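Local coordinates for benzoate 1,2-dioxygenase beta subunit (Burkholderia mallei ATCC 23344, PDB 3E99), which is the beta subunit, probably non-catalytic, of a Rieske-type oxygenase that converts benzoate to its cis-1,2-dihydrodiol, at residues 114-117 and 122-125. Sequence-based numbering, arbitrary orientation.
Sequences HTLS and TVSS
Val-123 lays its CG1 methyl against CD2 of Leu-116, 3.8 Å away. CG1 stands anti to the backbone N (chi1 178°), and this turn also brings CG1 to 3.5 Å from O of Ser-117. The same oxygen receives a CA-H...O contact from CA of Val-123. Ser-124 then pairs with Ser-117 through two backbone hydrogen bonds. N of Ser-124 bonds to O of Ser-117 at 2.9 Å, with an N-H...O angle of 161°. The return bond, N of Ser-117 to O of Ser-124, has the same length but is more bent, 137°. CB of Ser-117 and CB of Ser-124 lie 4.2 Å apart on one face of the sheet. On the other face Ser-125 sits across from Leu-116 as a non-hydrogen-bonded pair. Its OG lies at the edge of the His-114 imidazole, near the ring plane. NE2 of His-114 and OG of Ser-125 are 2.7 Å apart in an almost linear hydrogen bond. CD2 of Leu-116 packs beside the same hydroxyl, at 3.3 Å from OG of Ser-125. The imidazole of His-114 also meets His-114 of both other subunits, and Val-123 packs on Phe-127 of the second subunit. The face bearing Leu-116 and Ser-125 is therefore at the trimer interface. The two segments are neighbouring arms of the antiparallel hairpin 106-119/122-135, close to its turn, in the curved sheet of an NTF2-like alpha+beta fold.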
loop_
_atom_site.group_PDB
_atom_site.type_symbol
_atom_site.label_atom_id
_atom_site.label_comp_id
_atom_site.label_asym_id
_atom_site.label_seq_id
_atom_site.Cartn_x
_atom_site.Cartn_y
_atom_site.Cartn_z
ATOM N N HIS A 114 2.598 2.050 -6.588
ATOM C CA HIS A 114 1.910 3.306 -6.732
ATOM C C HIS A 114 2.897 4.325 -6.165
ATOM O O HIS A 114 3.236 4.332 -4.989
ATOM C CB HIS A 114 0.572 3.325 -5.971
ATOM C CG HIS A 114 -0.147 4.639 -6.003
ATOM N ND1 HIS A 114 -0.978 5.061 -4.986
ATOM C CD2 HIS A 114 -0.158 5.628 -6.930
ATOM C CE1 HIS A 114 -1.489 6.245 -5.296
ATOM N NE2 HIS A 114 -0.989 6.619 -6.464
ATOM N N THR A 115 3.403 5.164 -7.046
ATOM C CA THR A 115 4.257 6.212 -6.664
ATOM C C THR A 115 3.453 7.476 -6.722
ATOM O O THR A 115 2.842 7.783 -7.742
ATOM C CB THR A 115 5.433 6.337 -7.647
ATOM O OG1 THR A 115 6.098 5.075 -7.700
ATOM C CG2 THR A 115 6.410 7.413 -7.124
ATOM N N LEU A 116 3.509 8.226 -5.636
ATOM C CA LEU A 116 2.879 9.515 -5.561
ATOM C C LEU A 116 4.008 10.559 -5.705
ATOM O O LEU A 116 5.104 10.339 -5.242
ATOM C CB LEU A 116 2.150 9.610 -4.229
ATOM C CG LEU A 116 0.804 8.885 -4.202
ATOM C CD1 LEU A 116 0.420 8.514 -2.784
ATOM C CD2 LEU A 116 -0.296 9.709 -4.908
ATOM N N SER A 117 3.752 11.672 -6.376
ATOM C CA SER A 117 4.801 12.599 -6.677
ATOM C C SER A 117 4.223 13.977 -6.498
ATOM O O SER A 117 3.031 14.207 -6.757
ATOM C CB SER A 117 5.268 12.331 -8.117
ATOM O OG SER A 117 6.349 13.134 -8.482
ATOM N N THR A 122 0.597 20.385 -7.436
ATOM C CA THR A 122 -0.042 19.254 -8.077
ATOM C C THR A 122 0.581 17.921 -7.631
ATOM O O THR A 122 1.805 17.800 -7.577
ATOM C CB THR A 122 0.073 19.422 -9.619
ATOM O OG1 THR A 122 -0.857 18.555 -10.271
ATOM C CG2 THR A 122 1.491 19.119 -10.111
ATOM N N VAL A 123 -0.276 16.965 -7.270
ATOM C CA VAL A 123 0.140 15.571 -7.031
ATOM C C VAL A 123 -0.086 14.762 -8.317
ATOM O O VAL A 123 -1.151 14.872 -8.944
ATOM C CB VAL A 123 -0.662 14.889 -5.905
ATOM C CG1 VAL A 123 -0.225 13.414 -5.741
ATOM C CG2 VAL A 123 -0.510 15.648 -4.589
ATOM N N SER A 124 0.927 13.989 -8.701
ATOM C CA SER A 124 0.869 13.024 -9.799
ATOM C C SER A 124 0.921 11.588 -9.261
ATOM O O SER A 124 1.597 11.361 -8.270
ATOM C CB SER A 124 2.072 13.255 -10.701
ATOM O OG SER A 124 1.978 14.539 -11.290
ATOM N N SER A 125 0.163 10.650 -9.853
ATOM C CA SER A 125 0.226 9.211 -9.494
ATOM C C SER A 125 0.709 8.433 -10.704
ATOM O O SER A 125 0.292 8.717 -11.830
ATOM C CB SER A 125 -1.141 8.571 -9.124
ATOM O OG SER A 125 -1.535 8.832 -7.820
#